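Local coordinates for nitrite oxidoreductase subunit A (Kuenenia stuttgartiensis, PDB 7B04), which belongs to the molybdopterin oxidoreductase family and holds an iron/sulfur cluster, a molybdenum atom and two MD1 molecules, at residues F703-I708 with W720-I725; Y65-N70 with N698-F703; L385-D390 with M479-M484. One frame throughout, in Å; residues are numbered along the deposited sequence.

Contact 1. Residues F703-I708 with W720-I725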
loop_
_atom_site.group_PDB
_atom_site.type_symbol
_atom_site.label_atom_id
_atom_site.label_comp_id
_atom_site.label_asym_id
_atom_site.label_seq_id
_atom_site.Cartn_x
_atom_site.Cartn_y
_atom_site.Cartn_z
ATOM N N PHE B 703 5.558 14.420 18.210
ATOM C CA PHE B 703 5.744 15.849 18.012
ATOM C C PHE B 703 5.633 16.539 19.363
ATOM O O PHE B 703 4.664 16.326 20.097
ATOM C CB PHE B 703 4.696 16.411 17.049
ATOM C CG PHE B 703 5.062 16.290 15.595
ATOM C CD1 PHE B 703 6.343 15.942 15.205
ATOM C CD2 PHE B 703 4.119 16.546 14.616
ATOM C CE1 PHE B 703 6.668 15.839 13.864
ATOM C CE2 PHE B 703 4.439 16.445 13.277
ATOM C CZ PHE B 703 5.714 16.091 12.900
ATOM N N GLN B 704 6.647 17.329 19.714
ATOM C CA GLN B 704 6.621 18.145 20.920
ATOM C C GLN B 704 6.235 19.591 20.636
ATOM O O GLN B 704 6.455 20.464 21.482
ATOM C CB GLN B 704 7.979 18.086 21.616
ATOM C CG GLN B 704 8.233 16.796 22.373
ATOM C CD GLN B 704 9.708 16.556 22.622
ATOM O OE1 GLN B 704 10.564 17.102 21.926
ATOM N NE2 GLN B 704 10.013 15.745 23.626
ATOM N N GLU B 705 5.652 19.857 19.470
ATOM C CA GLU B 705 5.215 21.193 19.094
ATOM C C GLU B 705 4.153 21.032 18.016
ATOM O O GLU B 705 4.128 20.031 17.295
ATOM C CB GLU B 705 6.408 22.037 18.616
ATOM C CG GLU B 705 6.098 23.411 18.036
ATOM C CD GLU B 705 5.595 24.394 19.075
ATOM O OE1 GLU B 705 4.376 24.407 19.343
ATOM O OE2 GLU B 705 6.420 25.155 19.622
ATOM N N PHE B 706 3.281 22.030 17.905
ATOM C CA PHE B 706 2.146 21.910 17.002
ATOM C C PHE B 706 2.584 22.062 15.548
ATOM O O PHE B 706 3.602 22.688 15.241
ATOM C CB PHE B 706 1.076 22.943 17.345
ATOM C CG PHE B 706 0.522 22.794 18.732
ATOM C CD1 PHE B 706 -0.231 21.682 19.069
ATOM C CD2 PHE B 706 0.746 23.765 19.693
ATOM C CE1 PHE B 706 -0.740 21.534 20.343
ATOM C CE2 PHE B 706 0.233 23.627 20.968
ATOM C CZ PHE B 706 -0.516 22.511 21.292
ATOM N N GLU B 707 1.803 21.467 14.648
ATOM C CA GLU B 707 2.107 21.510 13.226
ATOM C C GLU B 707 0.824 21.617 12.413
ATOM O O GLU B 707 -0.221 21.086 12.795
ATOM C CB GLU B 707 2.902 20.275 12.790
ATOM C CG GLU B 707 3.535 20.435 11.434
ATOM C CD GLU B 707 4.535 21.573 11.408
ATOM O OE1 GLU B 707 5.294 21.720 12.387
ATOM O OE2 GLU B 707 4.544 22.341 10.427
ATOM N N ILE B 708 0.928 22.299 11.274
ATOM C CA ILE B 708 -0.202 22.605 10.406
ATOM C C ILE B 708 -0.001 21.908 9.066
ATOM O O ILE B 708 1.125 21.828 8.563
ATOM C CB ILE B 708 -0.357 24.129 10.216
ATOM C CG1 ILE B 708 -1.448 24.455 9.194
ATOM C CG2 ILE B 708 0.967 24.755 9.799
ATOM C CD1 ILE B 708 -2.828 24.062 9.637
ATOM N N TRP B 720 -1.854 19.191 14.735
ATOM C CA TRP B 720 -1.578 18.163 15.726
ATOM C C TRP B 720 -0.208 18.393 16.360
ATOM O O TRP B 720 0.621 19.168 15.866
ATOM C CB TRP B 720 -1.675 16.775 15.109
ATOM C CG TRP B 720 -0.492 16.364 14.319
ATOM C CD1 TRP B 720 0.483 15.497 14.707
ATOM C CD2 TRP B 720 -0.149 16.796 12.997
ATOM N NE1 TRP B 720 1.406 15.349 13.703
ATOM C CE2 TRP B 720 1.045 16.141 12.644
ATOM C CE3 TRP B 720 -0.733 17.671 12.079
ATOM C CZ2 TRP B 720 1.664 16.328 11.414
ATOM C CZ3 TRP B 720 -0.113 17.857 10.857
ATOM C CH2 TRP B 720 1.071 17.189 10.536
ATOM N N GLY B 721 -0.020 17.774 17.517
ATOM C CA GLY B 721 1.236 17.789 18.248
ATOM C C GLY B 721 1.059 17.651 19.747
ATOM O O GLY B 721 -0.002 17.924 20.306
ATOM N N LYS B 722 2.151 17.306 20.423
ATOM C CA LYS B 722 2.298 17.150 21.867
ATOM C C LYS B 722 1.354 16.156 22.513
ATOM O O LYS B 722 1.385 16.021 23.743
ATOM C CB LYS B 722 2.084 18.473 22.609
ATOM C CG LYS B 722 2.672 19.715 21.987
ATOM C CD LYS B 722 2.212 20.901 22.821
ATOM C CE LYS B 722 3.090 22.111 22.605
ATOM N NZ LYS B 722 2.675 23.256 23.469
ATOM N N THR B 723 0.551 15.425 21.749
ATOM C CA THR B 723 -0.449 14.544 22.342
ATOM C C THR B 723 -0.104 13.065 22.193
ATOM O O THR B 723 -0.887 12.203 22.614
ATOM C CB THR B 723 -1.820 14.837 21.730
ATOM O OG1 THR B 723 -2.855 14.187 22.484
ATOM C CG2 THR B 723 -1.860 14.362 20.295
ATOM N N GLY B 724 1.044 12.750 21.612
ATOM C CA GLY B 724 1.438 11.368 21.359
ATOM C C GLY B 724 2.353 10.820 22.436
ATOM O O GLY B 724 2.167 11.070 23.635
ATOM N N ILE B 725 3.380 10.097 22.001
ATOM C CA ILE B 725 4.333 9.468 22.896
ATOM C C ILE B 725 5.577 10.340 23.000
ATOM O O ILE B 725 5.854 11.189 22.146
ATOM C CB ILE B 725 4.701 8.040 22.428
ATOM C CG1 ILE B 725 5.386 8.081 21.061
ATOM C CG2 ILE B 725 3.462 7.151 22.387
ATOM C CD1 ILE B 725 5.990 6.752 20.634
#
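Phe-703 and Lys-722 are joined through their backbones, and Phe-706 and Lys-722 through their side chains. They lie just beyond the paired ends of strands 707-709 and 716-720. Lys-722 N donates to Phe-703 O at 2.7 Å and stands above the carbonyl plane. The lysine CB lies near Phe-703 O. CG reaches the backbone of Gln-704, 3.8 Å from its C atom. CD sits over one face of the Phe-706 ring, 4.0 Å from the centroid, in a CH-pi contact. CE follows the same ring near CE2. NZ ends 3.5 Å from Phe-706 CE2. The chain is extended beyond CG and crosses the phenylalanine side chain at about a right angle. Glu-705 runs alongside, but its carboxylate does not contact the ammonium. Gly-721, with phi 151°, lies against Glu-705 O and the Phe-706 backbone, where a CB would clash.

Toward the strands, Glu-707 and Trp-720 form an antiparallel hydrogen-bonded pair. Glu-707 N donates to Trp-720 O at 2.9 Å, and Trp-720 N returns a bond to Glu-707 O at 3.2 Å. Glu-707 CB lies over the six-membered ring of Trp-720. Its carboxylate leads away to Gly-235 N. The Phe-703 ring is near parallel to the five-membered ring, planes 30° apart, but slid so that overlap is slight. Its CD2 and CE2 approach NE1, and CE2 approaches CZ2. Trp-720 NE1 makes a weak hydrogen bond to Trp-700 O.

Phe-703 also touches MD1. Phe-706 packs on helix 767-774. Trp-720 rests on strand 61-66, and the paired strands belong to a three-stranded antiparallel sheet.

Contact 2. Residues Y65-N70 with N698-F703. With SF4 (iron/sulfur cluster), chain C; MD1 (phosphoric acid 4-(2-amino-4-oxo-3,4,5,6,-tetrahydro-pteridin-6-yl)-2-hydroxy-3,4-dimercapto-but-3-en-yl ester guanylate ester), chain D.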
loop_
_atom_site.group_PDB
_atom_site.type_symbol
_atom_site.label_atom_id
_atom_site.label_comp_id
_atom_site.label_asym_id
_atom_site.label_seq_id
_atom_site.Cartn_x
_atom_site.Cartn_y
_atom_site.Cartn_z
ATOM N N TYR B 65 -3.496 11.939 16.115
ATOM C CA TYR B 65 -2.496 12.676 15.347
ATOM C C TYR B 65 -2.902 12.650 13.876
ATOM O O TYR B 65 -3.972 12.153 13.510
ATOM C CB TYR B 65 -1.079 12.118 15.546
ATOM C CG TYR B 65 -0.871 10.720 15.012
ATOM C CD1 TYR B 65 -1.398 9.619 15.669
ATOM C CD2 TYR B 65 -0.155 10.503 13.840
ATOM C CE1 TYR B 65 -1.205 8.342 15.187
ATOM C CE2 TYR B 65 0.035 9.229 13.346
ATOM C CZ TYR B 65 -0.495 8.152 14.024
ATOM O OH TYR B 65 -0.310 6.876 13.545
ATOM N N CYS B 66 -2.032 13.190 13.026
ATOM C CA CYS B 66 -2.244 13.239 11.585
ATOM C C CYS B 66 -1.065 12.565 10.894
ATOM O O CYS B 66 0.087 12.958 11.102
ATOM C CB CYS B 66 -2.399 14.683 11.102
ATOM S SG CYS B 66 -2.568 14.872 9.309
ATOM N N CYS B 67 -1.355 11.547 10.084
ATOM C CA CYS B 67 -0.344 10.910 9.247
ATOM C C CYS B 67 -0.147 11.748 7.991
ATOM O O CYS B 67 -1.103 11.973 7.240
ATOM C CB CYS B 67 -0.779 9.488 8.896
ATOM S SG CYS B 67 0.345 8.589 7.808
ATOM N N SER B 68 1.068 12.250 7.770
ATOM C CA SER B 68 1.324 13.188 6.675
ATOM C C SER B 68 2.599 12.841 5.910
ATOM O O SER B 68 3.597 13.568 5.974
ATOM C CB SER B 68 1.387 14.613 7.226
ATOM O OG SER B 68 1.406 15.553 6.178
ATOM N N PRO B 69 2.613 11.710 5.188
ATOM C CA PRO B 69 3.824 11.341 4.440
ATOM C C PRO B 69 3.837 11.712 2.962
ATOM O O PRO B 69 4.371 10.919 2.188
ATOM C CB PRO B 69 3.843 9.818 4.592
ATOM C CG PRO B 69 2.390 9.459 4.540
ATOM C CD PRO B 69 1.629 10.613 5.180
ATOM N N ASN B 70 3.308 12.862 2.535
ATOM C CA ASN B 70 3.128 13.131 1.100
ATOM C C ASN B 70 2.116 12.141 0.543
ATOM O O ASN B 70 2.154 11.756 -0.627
ATOM C CB ASN B 70 4.440 13.100 0.298
ATOM C CG ASN B 70 4.281 13.656 -1.116
ATOM O OD1 ASN B 70 3.191 14.064 -1.523
ATOM N ND2 ASN B 70 5.371 13.660 -1.873
ATOM N N ASN B 698 11.462 14.161 15.121
ATOM C CA ASN B 698 10.319 13.503 15.732
ATOM C C ASN B 698 9.321 13.093 14.658
ATOM O O ASN B 698 9.019 13.874 13.751
ATOM C CB ASN B 698 9.651 14.432 16.742
ATOM C CG ASN B 698 10.395 14.491 18.060
ATOM O OD1 ASN B 698 10.931 13.488 18.528
ATOM N ND2 ASN B 698 10.412 15.667 18.677
ATOM N N SER B 699 8.820 11.864 14.750
ATOM C CA SER B 699 7.784 11.418 13.833
ATOM C C SER B 699 6.460 12.089 14.193
ATOM O O SER B 699 6.364 12.865 15.148
ATOM C CB SER B 699 7.665 9.895 13.869
ATOM O OG SER B 699 7.229 9.447 15.139
ATOM N N TRP B 700 5.415 11.787 13.418
ATOM C CA TRP B 700 4.137 12.459 13.627
ATOM C C TRP B 700 3.527 12.132 14.982
ATOM O O TRP B 700 2.691 12.899 15.472
ATOM C CB TRP B 700 3.145 12.104 12.517
ATOM C CG TRP B 700 3.708 12.216 11.143
ATOM C CD1 TRP B 700 4.247 13.327 10.562
ATOM C CD2 TRP B 700 3.776 11.177 10.165
ATOM N NE1 TRP B 700 4.654 13.038 9.281
ATOM C CE2 TRP B 700 4.373 11.724 9.014
ATOM C CE3 TRP B 700 3.390 9.834 10.152
ATOM C CZ2 TRP B 700 4.597 10.975 7.865
ATOM C CZ3 TRP B 700 3.612 9.093 9.012
ATOM C CH2 TRP B 700 4.210 9.663 7.885
ATOM N N VAL B 701 3.927 11.018 15.602
ATOM C CA VAL B 701 3.394 10.658 16.913
ATOM C C VAL B 701 4.274 11.127 18.059
ATOM O O VAL B 701 3.872 10.995 19.227
ATOM C CB VAL B 701 3.204 9.134 17.057
ATOM C CG1 VAL B 701 2.192 8.633 16.056
ATOM C CG2 VAL B 701 4.533 8.415 16.889
ATOM N N GLU B 702 5.456 11.666 17.777
ATOM C CA GLU B 702 6.328 12.182 18.823
ATOM C C GLU B 702 6.562 13.679 18.668
ATOM O O GLU B 702 7.627 14.189 19.012
ATOM C CB GLU B 702 7.669 11.452 18.834
ATOM C CG GLU B 702 7.625 10.025 18.335
ATOM C CD GLU B 702 8.995 9.526 17.926
ATOM O OE1 GLU B 702 9.344 9.650 16.734
ATOM O OE2 GLU B 702 9.733 9.027 18.801
ATOM N N PHE B 703 5.558 14.420 18.210
ATOM C CA PHE B 703 5.744 15.849 18.012
ATOM C C PHE B 703 5.633 16.539 19.363
ATOM O O PHE B 703 4.664 16.326 20.097
ATOM C CB PHE B 703 4.696 16.411 17.049
ATOM C CG PHE B 703 5.062 16.290 15.595
ATOM C CD1 PHE B 703 6.343 15.942 15.205
ATOM C CD2 PHE B 703 4.119 16.546 14.616
ATOM C CE1 PHE B 703 6.668 15.839 13.864
ATOM C CE2 PHE B 703 4.439 16.445 13.277
ATOM C CZ PHE B 703 5.714 16.091 12.900
HETATM FE FE1 SF4 C . -1.666 8.123 3.859
HETATM FE FE2 SF4 C . -1.444 7.941 6.575
HETATM FE FE3 SF4 C . -2.749 5.987 5.174
HETATM FE FE4 SF4 C . -3.881 8.458 5.432
HETATM S S1 SF4 C . -3.429 6.977 7.102
HETATM S S2 SF4 C . -3.733 7.214 3.527
HETATM S S3 SF4 C . -2.036 9.788 5.373
HETATM S S4 SF4 C . -0.536 6.533 5.028
HETATM P PB MD1 D . 10.008 11.875 -1.429
HETATM O O3B MD1 D . 9.367 10.495 -0.805
HETATM O O1B MD1 D . 11.511 11.766 -1.358
HETATM O O2B MD1 D . 9.555 13.049 -0.594
HETATM O O3A MD1 D . 9.550 12.140 -2.995
HETATM C C10 MD1 D . 8.412 11.544 -3.545
HETATM C C11 MD1 D . 8.698 11.165 -5.027
HETATM O O11 MD1 D . 9.124 9.617 -5.100
HETATM C C12 MD1 D . 7.656 11.450 -5.809
HETATM S S12 MD1 D . 6.119 12.037 -5.038
HETATM C C13 MD1 D . 7.617 11.340 -7.362
HETATM S S13 MD1 D . 6.017 11.808 -8.087
HETATM C C14 MD1 D . 8.651 10.909 -8.292
HETATM N N15 MD1 D . 8.158 9.482 -8.827
HETATM C C16 MD1 D . 9.131 8.690 -9.472
HETATM C C15 MD1 D . 8.689 7.488 -10.229
HETATM O O14 MD1 D . 7.536 7.224 -10.289
HETATM N N17 MD1 D . 9.691 6.626 -10.910
HETATM C C17 MD1 D . 11.193 6.969 -10.825
HETATM N N16 MD1 D . 12.169 6.129 -11.494
HETATM N N18 MD1 D . 11.655 8.187 -10.062
HETATM C C20 MD1 D . 10.703 9.038 -9.398
HETATM N N8 MD1 D . 11.186 10.153 -8.696
HETATM C C7 MD1 D . 10.100 11.011 -7.896
HETATM P PA MD1 D . 9.507 10.067 0.783
HETATM O O1A MD1 D . 8.346 9.197 1.197
HETATM O O2A MD1 D . 10.789 9.301 0.932
HETATM O "O5'" MD1 D . 9.631 11.349 1.806
HETATM C "C5'" MD1 D . 9.518 11.057 3.172
HETATM C "C4'" MD1 D . 10.934 10.940 3.834
HETATM O "O4'" MD1 D . 10.984 11.822 5.114
HETATM C "C1'" MD1 D . 10.843 10.826 6.306
HETATM N N9 MD1 D . 9.807 11.287 7.271
HETATM C C4 MD1 D . 10.029 12.389 7.966
HETATM N N3 MD1 D . 11.181 13.327 7.974
HETATM C C2 MD1 D . 11.158 14.485 8.857
HETATM N N2 MD1 D . 12.282 15.393 8.859
HETATM N N1 MD1 D . 10.033 14.734 9.721
HETATM C C6 MD1 D . 8.929 13.828 9.707
HETATM O O6 MD1 D . 8.001 14.028 10.416
HETATM C C5 MD1 D . 8.956 12.608 8.776
HETATM N N7 MD1 D . 8.088 11.626 8.563
HETATM C C8 MD1 D . 8.605 10.797 7.630
HETATM C "C2'" MD1 D . 10.528 9.706 5.789
HETATM O "O2'" MD1 D . 11.130 8.615 6.547
HETATM C "C3'" MD1 D . 11.141 9.749 4.251
HETATM O "O3'" MD1 D . 12.568 9.458 4.297
#
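Trp-700 lies against the backbone of Cys-67 and Ser-68, and Val-701 covers the ring of Tyr-65. These two pairings make the closely packed part of the contact. Val-701 CG1, anti to the carbonyl carbon (chi1 -63°), is the methyl that sits over the centre of the tyrosine ring, 3.4 Å from the centroid, in a CH-pi contact. The two side chains lie side by side and point the same way.

The indole of Trp-700 takes the larger share. Ser-68 N is over one face, above the ring centre, and Cys-67 CA is over the same indole but toward the rim. At the far end CH2 meets Pro-69 CB at 3.3 Å, and the two side chains cross at about a right angle. Cys-67 SG is 3.5 Å from Trp-700 CZ3, an oblique sulfur-aromatic contact. The same SG binds iron FE2 of the cluster at 2.3 Å. Trp-700 CZ2 lies 3.6 Å from MD1 N7. The indole thus lies between the cluster-binding segment and the guanine end of MD1, touching both a cluster ligand and the nucleotide.

The loose part is at the segment ends, where Asn-70, Asn-698 and Phe-703 do not touch across the two segments. It is not open to solvent, since these residues are buried too. Asn-70 ND2 is 3.6 Å from MD1 S12, and the edge of the Phe-703 ring faces MD1 O6. Within the turn from Ser-699 to Glu-702, Glu-702 OE1 accepts from both Ser-699 N and Ser-699 OG, from opposite faces of the carboxylate.

Helix 121-125 packs on Tyr-65 and Val-701 through Phe-121. Strand 76-82 pairs with strand 61-66 and touches Tyr-65 and Cys-67 through Ile-77.

Contact 3. Residues L385-D390 with M479-M484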
loop_
_atom_site.group_PDB
_atom_site.type_symbol
_atom_site.label_atom_id
_atom_site.label_comp_id
_atom_site.label_asym_id
_atom_site.label_seq_id
_atom_site.Cartn_x
_atom_site.Cartn_y
_atom_site.Cartn_z
ATOM N N LEU B 385 -11.012 33.178 -31.267
ATOM C CA LEU B 385 -9.972 34.169 -31.515
ATOM C C LEU B 385 -9.239 33.859 -32.823
ATOM O O LEU B 385 -8.948 32.703 -33.125
ATOM C CB LEU B 385 -8.999 34.204 -30.330
ATOM C CG LEU B 385 -9.436 35.060 -29.132
ATOM C CD1 LEU B 385 -10.572 34.413 -28.343
ATOM C CD2 LEU B 385 -8.254 35.355 -28.223
ATOM N N LEU B 386 -9.013 34.908 -33.619
ATOM C CA LEU B 386 -8.392 34.843 -34.970
ATOM C C LEU B 386 -6.864 34.773 -34.895
ATOM O O LEU B 386 -6.291 35.490 -34.074
ATOM C CB LEU B 386 -8.858 36.072 -35.753
ATOM C CG LEU B 386 -10.313 36.043 -36.214
ATOM C CD1 LEU B 386 -10.511 36.859 -37.469
ATOM C CD2 LEU B 386 -10.762 34.629 -36.475
ATOM N N ILE B 387 -6.242 33.976 -35.773
ATOM C CA ILE B 387 -4.759 33.795 -35.779
ATOM C C ILE B 387 -4.165 34.273 -37.098
ATOM O O ILE B 387 -4.610 33.824 -38.140
ATOM C CB ILE B 387 -4.344 32.332 -35.552
ATOM C CG1 ILE B 387 -5.272 31.602 -34.589
ATOM C CG2 ILE B 387 -2.911 32.263 -35.080
ATOM C CD1 ILE B 387 -4.598 31.229 -33.314
ATOM N N ARG B 388 -3.143 35.117 -36.999
ATOM C CA ARG B 388 -2.395 35.666 -38.148
ATOM C C ARG B 388 -1.527 34.567 -38.750
ATOM O O ARG B 388 -0.974 33.762 -38.032
ATOM C CB ARG B 388 -1.544 36.846 -37.685
ATOM C CG ARG B 388 -0.714 37.492 -38.774
ATOM C CD ARG B 388 -0.667 38.962 -38.454
ATOM N NE ARG B 388 0.644 39.548 -38.624
ATOM C CZ ARG B 388 0.883 40.834 -38.517
ATOM N NH1 ARG B 388 2.103 41.298 -38.671
ATOM N NH2 ARG B 388 -0.101 41.661 -38.252
ATOM N N THR B 389 -1.388 34.600 -40.058
ATOM C CA THR B 389 -0.611 33.604 -40.805
ATOM C C THR B 389 0.866 33.968 -40.992
ATOM O O THR B 389 1.686 33.060 -41.172
ATOM C CB THR B 389 -1.246 33.341 -42.186
ATOM O OG1 THR B 389 -2.643 33.075 -42.030
ATOM C CG2 THR B 389 -0.608 32.121 -42.870
ATOM N N ASP B 390 1.243 35.251 -40.959
ATOM C CA ASP B 390 2.658 35.589 -41.130
ATOM C C ASP B 390 3.485 35.092 -39.952
ATOM O O ASP B 390 4.455 34.343 -40.123
ATOM C CB ASP B 390 2.845 37.105 -41.275
ATOM C CG ASP B 390 1.734 37.773 -42.055
ATOM O OD1 ASP B 390 1.569 37.458 -43.252
ATOM O OD2 ASP B 390 1.043 38.637 -41.480
ATOM N N MET B 479 -7.619 33.546 -39.855
ATOM C CA MET B 479 -8.680 32.551 -39.760
ATOM C C MET B 479 -8.821 32.089 -38.316
ATOM O O MET B 479 -7.926 32.287 -37.489
ATOM C CB MET B 479 -8.429 31.354 -40.680
ATOM C CG MET B 479 -7.071 30.737 -40.508
ATOM S SD MET B 479 -6.769 29.430 -41.700
ATOM C CE MET B 479 -4.990 29.366 -41.598
ATOM N N THR B 480 -9.948 31.444 -38.028
ATOM C CA THR B 480 -10.233 31.016 -36.666
ATOM C C THR B 480 -9.334 29.855 -36.256
ATOM O O THR B 480 -8.940 29.023 -37.079
ATOM C CB THR B 480 -11.701 30.610 -36.519
ATOM O OG1 THR B 480 -11.943 29.394 -37.233
ATOM C CG2 THR B 480 -12.624 31.689 -37.062
ATOM N N LEU B 481 -9.001 29.817 -34.962
ATOM C CA LEU B 481 -8.259 28.681 -34.423
ATOM C C LEU B 481 -8.977 27.374 -34.714
ATOM O O LEU B 481 -8.339 26.352 -34.993
ATOM C CB LEU B 481 -8.045 28.846 -32.917
ATOM C CG LEU B 481 -7.312 27.679 -32.250
ATOM C CD1 LEU B 481 -5.912 27.505 -32.831
ATOM C CD2 LEU B 481 -7.261 27.854 -30.739
ATOM N N LEU B 482 -10.311 27.390 -34.666
ATOM C CA LEU B 482 -11.074 26.193 -34.997
ATOM C C LEU B 482 -10.873 25.805 -36.456
ATOM O O LEU B 482 -10.716 24.619 -36.775
ATOM C CB LEU B 482 -12.554 26.422 -34.693
ATOM C CG LEU B 482 -13.405 25.193 -34.378
ATOM C CD1 LEU B 482 -14.534 25.567 -33.433
ATOM C CD2 LEU B 482 -13.960 24.585 -35.651
ATOM N N GLU B 483 -10.880 26.789 -37.361
ATOM C CA GLU B 483 -10.525 26.505 -38.746
ATOM C C GLU B 483 -9.113 25.941 -38.841
ATOM O O GLU B 483 -8.879 24.962 -39.557
ATOM C CB GLU B 483 -10.670 27.756 -39.612
ATOM C CG GLU B 483 -12.103 28.046 -40.046
ATOM C CD GLU B 483 -12.640 27.031 -41.041
ATOM O OE1 GLU B 483 -11.845 26.491 -41.837
ATOM O OE2 GLU B 483 -13.863 26.772 -41.022
ATOM N N MET B 484 -8.190 26.598 -38.150
ATOM C CA MET B 484 -6.793 26.125 -38.134
ATOM C C MET B 484 -6.808 24.739 -37.493
ATOM O O MET B 484 -6.120 23.853 -37.987
ATOM C CB MET B 484 -5.888 27.073 -37.352
ATOM C CG MET B 484 -5.696 28.414 -38.017
ATOM S SD MET B 484 -4.187 29.270 -37.549
ATOM C CE MET B 484 -3.217 29.112 -39.036
#
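Thr-480, which packs on Leu-386, has a hydroxyl oxygen with two partners. OG1 accepts from Glu-483 N at 2.8 Å and is hydrogen-bonded to Leu-462 O. Thr-480 is the N-cap of helix 481-488, and the first bond is its capping bond: strand 475-480 ends here and the helix starts. OG1 lies between the backbone N and the carbonyl carbon (chi1 70°), within reach of Glu-483 N.

Strand 386-388 is the outer strand of a small antiparallel sheet and pairs with 475-480. Ile-387 N donates to Met-479 O at 2.9 Å, with an N-H...O angle of 169°. The return bond from Met-479 N to Ile-387 O is weak, as is the bond from Leu-481 N to Leu-385 O. Ile-387 and Met-479 share one face of the sheet. Leu-386 and Thr-480 form the non-hydrogen-bonded pair, and Leu-386 CD2 touches Thr-480 CG2 at 3.5 Å.

Past the strand end, Thr-389 OG1 bonds to Glu-477 O. Arg-869 NH2 is hydrogen-bonded to Thr-389 O. On the face of Ile-387 the helix closes in: CD1 meets Leu-481 CD1 at 4.0 Å, and Met-484 SD lies 3.7 Å from Ile-387 CB.

How the contacts relate
From the N terminus, residues 65-70 come first, on and just after strand 61-66. Contact 2 closes only at 698-703, so its loop spans more than 600 residues. Contact 3 is nested inside it, where 385-390 meets 479-484. Contact 1 follows in series: the chain passes Phe-703, shared with contact 2, and turns back through the hairpin to 720-725. Contacts 1 and 2 touch, and Ile-725 N probably bonds to Val-701 O. Together they tie the N-terminal cluster-binding segment to the 707-720 hairpin. Contact 3 lies apart, its centre about 54 Å from that of contact 2, on the opposite side of the chain's centre.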